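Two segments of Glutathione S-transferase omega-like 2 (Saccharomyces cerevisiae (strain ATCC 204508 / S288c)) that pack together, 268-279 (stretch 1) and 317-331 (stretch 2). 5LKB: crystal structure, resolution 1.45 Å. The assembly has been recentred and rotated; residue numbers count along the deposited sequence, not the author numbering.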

# COMPACT_ATOMS: atom_id res chain seq x y z
N ASP A 268 -3.05 31.42 -16.32
CA ASP A 268 -4.43 31.25 -16.77
C ASP A 268 -4.85 29.78 -16.58
O ASP A 268 -5.06 29.02 -17.53
CB ASP A 268 -4.56 31.72 -18.20
CG ASP A 268 -5.97 31.94 -18.61
OD1 ASP A 268 -6.87 31.54 -17.83
OD2 ASP A 268 -6.20 32.48 -19.71
N ARG A 269 -4.92 29.37 -15.32
CA ARG A 269 -5.17 27.97 -15.01
C ARG A 269 -6.48 27.49 -15.62
O ARG A 269 -6.56 26.37 -16.13
CB ARG A 269 -5.11 27.73 -13.51
CG ARG A 269 -3.68 27.35 -13.01
CD ARG A 269 -3.39 25.84 -13.19
NE ARG A 269 -4.38 25.04 -12.47
CZ ARG A 269 -4.18 24.45 -11.28
NH1 ARG A 269 -3.02 24.55 -10.66
NH2 ARG A 269 -5.15 23.76 -10.69
N GLN A 270 -7.52 28.33 -15.63
CA GLN A 270 -8.79 27.86 -16.16
C GLN A 270 -8.73 27.62 -17.68
O GLN A 270 -9.26 26.62 -18.17
CB GLN A 270 -9.95 28.74 -15.68
N LYS A 271 -8.03 28.47 -18.44
CA LYS A 271 -7.92 28.20 -19.88
C LYS A 271 -7.03 27.01 -20.17
O LYS A 271 -7.26 26.27 -21.13
CB LYS A 271 -7.40 29.43 -20.64
N ILE A 272 -6.00 26.80 -19.37
CA ILE A 272 -5.16 25.62 -19.57
C ILE A 272 -5.98 24.36 -19.35
O ILE A 272 -5.97 23.44 -20.18
CB ILE A 272 -3.95 25.68 -18.63
CG1 ILE A 272 -3.00 26.77 -19.14
CG2 ILE A 272 -3.31 24.30 -18.47
CD1 ILE A 272 -1.89 27.10 -18.18
N LEU A 273 -6.67 24.29 -18.22
CA LEU A 273 -7.39 23.07 -17.88
C LEU A 273 -8.52 22.78 -18.87
O LEU A 273 -8.85 21.61 -19.11
CB LEU A 273 -7.90 23.15 -16.43
CG LEU A 273 -6.89 23.10 -15.28
CD1 LEU A 273 -7.63 23.28 -13.91
CD2 LEU A 273 -6.17 21.81 -15.39
N GLY A 274 -9.11 23.83 -19.46
CA GLY A 274 -10.16 23.65 -20.45
C GLY A 274 -9.72 22.91 -21.69
O GLY A 274 -10.58 22.48 -22.47
N GLU A 275 -8.41 22.74 -21.90
CA GLU A 275 -7.89 21.99 -23.02
C GLU A 275 -6.95 20.87 -22.59
O GLU A 275 -6.27 20.28 -23.44
CB GLU A 275 -7.19 22.95 -24.00
CG GLU A 275 -8.24 23.81 -24.76
CD GLU A 275 -7.66 25.14 -25.28
OE1 GLU A 275 -8.35 26.21 -25.16
OE2 GLU A 275 -6.52 25.11 -25.77
N PHE A 276 -6.91 20.55 -21.30
CA PHE A 276 -5.88 19.63 -20.76
C PHE A 276 -6.42 18.20 -20.74
O PHE A 276 -6.98 17.76 -19.74
CB PHE A 276 -5.43 20.11 -19.39
CG PHE A 276 -4.29 19.31 -18.81
CD1 PHE A 276 -3.13 19.06 -19.54
CD2 PHE A 276 -4.38 18.85 -17.51
CE1 PHE A 276 -2.08 18.30 -18.97
CE2 PHE A 276 -3.33 18.14 -16.95
CZ PHE A 276 -2.17 17.87 -17.66
N PHE A 277 -6.28 17.47 -21.86
CA PHE A 277 -6.85 16.14 -22.07
C PHE A 277 -5.84 15.24 -22.77
O PHE A 277 -4.83 15.68 -23.30
CB PHE A 277 -8.16 16.20 -22.91
CG PHE A 277 -9.20 17.10 -22.32
CD1 PHE A 277 -9.97 16.65 -21.26
CD2 PHE A 277 -9.39 18.40 -22.78
CE1 PHE A 277 -10.92 17.46 -20.70
CE2 PHE A 277 -10.34 19.19 -22.21
CZ PHE A 277 -11.11 18.72 -21.15
N THR A 278 -6.09 13.94 -22.69
CA THR A 278 -5.12 12.95 -23.17
C THR A 278 -4.96 13.00 -24.69
O THR A 278 -3.85 12.86 -25.20
CB THR A 278 -5.48 11.52 -22.76
OG1 THR A 278 -6.84 11.20 -23.08
CG2 THR A 278 -5.23 11.33 -21.22
N VAL A 279 -6.07 13.17 -25.42
CA VAL A 279 -6.07 13.14 -26.88
C VAL A 279 -6.70 14.44 -27.38
O VAL A 279 -7.83 14.79 -27.00
CB VAL A 279 -6.81 11.91 -27.42
CG1 VAL A 279 -6.88 11.93 -28.95
CG2 VAL A 279 -6.12 10.70 -26.98
N PRO A 317 2.67 13.96 -11.34
CA PRO A 317 2.01 15.27 -11.19
C PRO A 317 1.05 15.65 -12.32
O PRO A 317 0.00 16.24 -12.04
CB PRO A 317 3.18 16.27 -11.09
CG PRO A 317 4.40 15.48 -11.20
CD PRO A 317 4.14 14.04 -11.35
N PHE A 318 1.37 15.31 -13.57
CA PHE A 318 0.46 15.69 -14.64
C PHE A 318 -0.78 14.81 -14.68
O PHE A 318 -1.89 15.32 -14.87
CB PHE A 318 1.23 15.82 -15.98
CG PHE A 318 2.15 16.99 -15.96
CD1 PHE A 318 1.63 18.28 -16.07
CD2 PHE A 318 3.51 16.83 -15.72
CE1 PHE A 318 2.44 19.36 -15.99
CE2 PHE A 318 4.33 17.94 -15.64
CZ PHE A 318 3.78 19.21 -15.79
N ILE A 319 -0.63 13.48 -14.53
CA ILE A 319 -1.83 12.65 -14.36
C ILE A 319 -2.65 13.14 -13.16
O ILE A 319 -3.89 13.16 -13.21
CB ILE A 319 -1.46 11.17 -14.23
CG1 ILE A 319 -0.76 10.62 -15.49
CG2 ILE A 319 -2.68 10.35 -13.91
CD1 ILE A 319 -0.21 9.19 -15.36
N HIS A 320 -1.98 13.48 -12.05
CA HIS A 320 -2.70 13.91 -10.87
C HIS A 320 -3.50 15.20 -11.13
O HIS A 320 -4.62 15.36 -10.63
CB HIS A 320 -1.70 14.08 -9.71
CG HIS A 320 -2.34 14.30 -8.37
ND1 HIS A 320 -1.78 15.13 -7.43
CD2 HIS A 320 -3.46 13.79 -7.79
CE1 HIS A 320 -2.50 15.11 -6.33
NE2 HIS A 320 -3.54 14.32 -6.52
N LEU A 321 -2.93 16.16 -11.86
CA LEU A 321 -3.66 17.37 -12.20
C LEU A 321 -4.84 17.06 -13.12
O LEU A 321 -5.98 17.50 -12.85
CB LEU A 321 -2.69 18.32 -12.86
CG LEU A 321 -3.32 19.62 -13.37
CD1 LEU A 321 -3.83 20.44 -12.27
CD2 LEU A 321 -2.23 20.36 -14.17
N TRP A 322 -4.61 16.20 -14.12
CA TRP A 322 -5.64 15.82 -15.06
C TRP A 322 -6.82 15.11 -14.37
O TRP A 322 -7.98 15.39 -14.67
CB TRP A 322 -4.97 14.97 -16.14
CG TRP A 322 -5.89 14.19 -17.03
CD1 TRP A 322 -6.46 14.60 -18.22
CD2 TRP A 322 -6.36 12.86 -16.82
NE1 TRP A 322 -7.23 13.61 -18.71
CE2 TRP A 322 -7.20 12.52 -17.88
CE3 TRP A 322 -6.17 11.92 -15.79
CZ2 TRP A 322 -7.82 11.28 -17.98
CZ3 TRP A 322 -6.76 10.71 -15.88
CH2 TRP A 322 -7.60 10.39 -16.95
N VAL A 323 -6.55 14.19 -13.43
CA VAL A 323 -7.64 13.41 -12.87
C VAL A 323 -8.42 14.26 -11.87
O VAL A 323 -9.64 14.10 -11.74
CB VAL A 323 -7.12 12.08 -12.27
CG1 VAL A 323 -6.45 12.28 -10.90
CG2 VAL A 323 -8.25 11.11 -12.06
N ARG A 324 -7.72 15.15 -11.15
CA ARG A 324 -8.40 16.06 -10.24
C ARG A 324 -9.26 17.05 -11.01
O ARG A 324 -10.37 17.35 -10.57
CB ARG A 324 -7.40 16.81 -9.35
CG ARG A 324 -6.86 15.89 -8.28
CD ARG A 324 -5.87 16.65 -7.41
NE ARG A 324 -4.69 17.07 -8.15
CZ ARG A 324 -3.85 18.01 -7.71
NH1 ARG A 324 -4.08 18.60 -6.56
NH2 ARG A 324 -2.79 18.34 -8.44
N ASN A 325 -8.79 17.52 -12.17
CA ASN A 325 -9.62 18.42 -12.98
C ASN A 325 -10.91 17.72 -13.39
O ASN A 325 -12.01 18.29 -13.29
CB ASN A 325 -8.86 18.90 -14.23
CG ASN A 325 -9.70 19.84 -15.10
OD1 ASN A 325 -10.28 20.79 -14.59
ND2 ASN A 325 -9.74 19.57 -16.37
N LEU A 326 -10.82 16.46 -13.84
CA LEU A 326 -12.02 15.72 -14.24
C LEU A 326 -12.94 15.49 -13.05
O LEU A 326 -14.15 15.72 -13.12
CB LEU A 326 -11.65 14.41 -14.93
CG LEU A 326 -10.90 14.55 -16.24
CD1 LEU A 326 -10.50 13.22 -16.77
CD2 LEU A 326 -11.73 15.30 -17.30
N TYR A 327 -12.38 15.01 -11.94
CA TYR A 327 -13.23 14.69 -10.81
C TYR A 327 -13.93 15.93 -10.28
O TYR A 327 -15.14 15.90 -10.05
CB TYR A 327 -12.35 14.08 -9.69
CG TYR A 327 -13.16 13.78 -8.42
CD1 TYR A 327 -13.80 12.57 -8.26
CD2 TYR A 327 -13.32 14.74 -7.42
CE1 TYR A 327 -14.58 12.30 -7.19
CE2 TYR A 327 -14.07 14.46 -6.33
CZ TYR A 327 -14.73 13.26 -6.23
OH TYR A 327 -15.45 12.96 -5.12
N TRP A 328 -13.19 17.01 -10.00
CA TRP A 328 -13.80 18.14 -9.30
C TRP A 328 -14.62 19.03 -10.20
O TRP A 328 -15.55 19.68 -9.72
CB TRP A 328 -12.75 18.97 -8.58
CG TRP A 328 -12.08 18.22 -7.44
CD1 TRP A 328 -10.84 17.69 -7.45
CD2 TRP A 328 -12.63 17.94 -6.14
NE1 TRP A 328 -10.55 17.07 -6.23
CE2 TRP A 328 -11.64 17.20 -5.41
CE3 TRP A 328 -13.87 18.21 -5.52
CZ2 TRP A 328 -11.85 16.80 -4.09
CZ3 TRP A 328 -14.08 17.79 -4.22
CH2 TRP A 328 -13.07 17.10 -3.52
N ASN A 329 -14.26 19.09 -11.47
CA ASN A 329 -14.81 20.12 -12.34
C ASN A 329 -15.85 19.59 -13.31
O ASN A 329 -16.50 20.39 -14.00
CB ASN A 329 -13.72 20.90 -13.08
CG ASN A 329 -12.93 21.77 -12.14
OD1 ASN A 329 -13.53 22.35 -11.22
ND2 ASN A 329 -11.62 21.83 -12.32
N TYR A 330 -16.07 18.27 -13.37
CA TYR A 330 -17.09 17.67 -14.24
C TYR A 330 -18.01 16.78 -13.41
O TYR A 330 -17.59 15.73 -12.93
CB TYR A 330 -16.42 16.84 -15.33
CG TYR A 330 -15.63 17.65 -16.30
CD1 TYR A 330 -14.43 18.22 -16.00
CD2 TYR A 330 -16.12 17.83 -17.60
CE1 TYR A 330 -13.72 18.97 -16.92
CE2 TYR A 330 -15.41 18.57 -18.52
CZ TYR A 330 -14.23 19.14 -18.20
OH TYR A 330 -13.53 19.89 -19.14
N ASP A 331 -19.27 17.19 -13.27
CA ASP A 331 -20.19 16.45 -12.42
C ASP A 331 -20.38 15.00 -12.89
O ASP A 331 -20.68 14.12 -12.07
CB ASP A 331 -21.57 17.10 -12.40
CG ASP A 331 -21.58 18.44 -11.66
OD1 ASP A 331 -20.58 18.80 -11.02
OD2 ASP A 331 -22.65 19.09 -11.79
O HOH W 1 -11.37 21.16 -18.31
O HOH W 2 -8.11 17.36 -17.21

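The short helix 269-273 crosses helix 317-329 almost at a right angle (95°), its axis no nearer than 12.1 Å. From Leu273 a type I turn, closed by Phe276 N to Leu273 O (3.1 Å), leads into Phe276 and Phe277, which are extended; Phe276 meets Phe318, Leu321 and Trp322, while Phe277 reaches Trp322, Leu326 and Tyr330. No direct hydrogen bond joins the stretches; apolar packing and two waters do.

Phe318 opens the contact, its apolar ring suited to an aromatic neighbour. Phe276 CZ lies at the edge of the Phe318 ring, 4.1 Å from Phe318 CD1. One turn on, Leu321 points toward stretch 1, and its branched side chain can serve several neighbours: CD2 is 3.7 Å from Phe276 CE2, CG is 4.1 Å from Leu273 CD2, and CD1 lies 3.9 Å from Arg269 NH2, over one face of the guanidinium. A flat guanidinium can rest on a methyl group in this way while its NH groups point elsewhere.

Trp322 presents its CB and the edge of its indole. Its CB packs 3.7 Å from Phe276 CE2, and its CD1 comes 3.5 Å from Phe276 O near the indole plane. Thr278 CG2 lies 3.9 Å from Trp322 NE1, whose hydrogen bond is made elsewhere in the structure.

Asn325 is the polar centre. An amide suits this buried place because ND2 can donate twice, to water 1 (3.0 Å) and water 2 (2.9 Å), while OD1 accepts from Asn329 ND2 (2.8 Å) one turn later. Water 1 donates to Leu273 O (2.7 Å); water 2 donates to Phe276 O (2.8 Å) and Trp322 O (3.2 Å). The waters thus link Asn325 to Leu273 O and Phe276 O across the contact.

Leu326, apolar like its partner, then sets CD2 at the edge of the Phe277 ring, 4.1 Å from CE1. Beyond the helix, Tyr330 combines both chemistries: its OH lies 3.4 Å from Phe277 CZ and hydrogen-bonds water 1 at 2.6 Å.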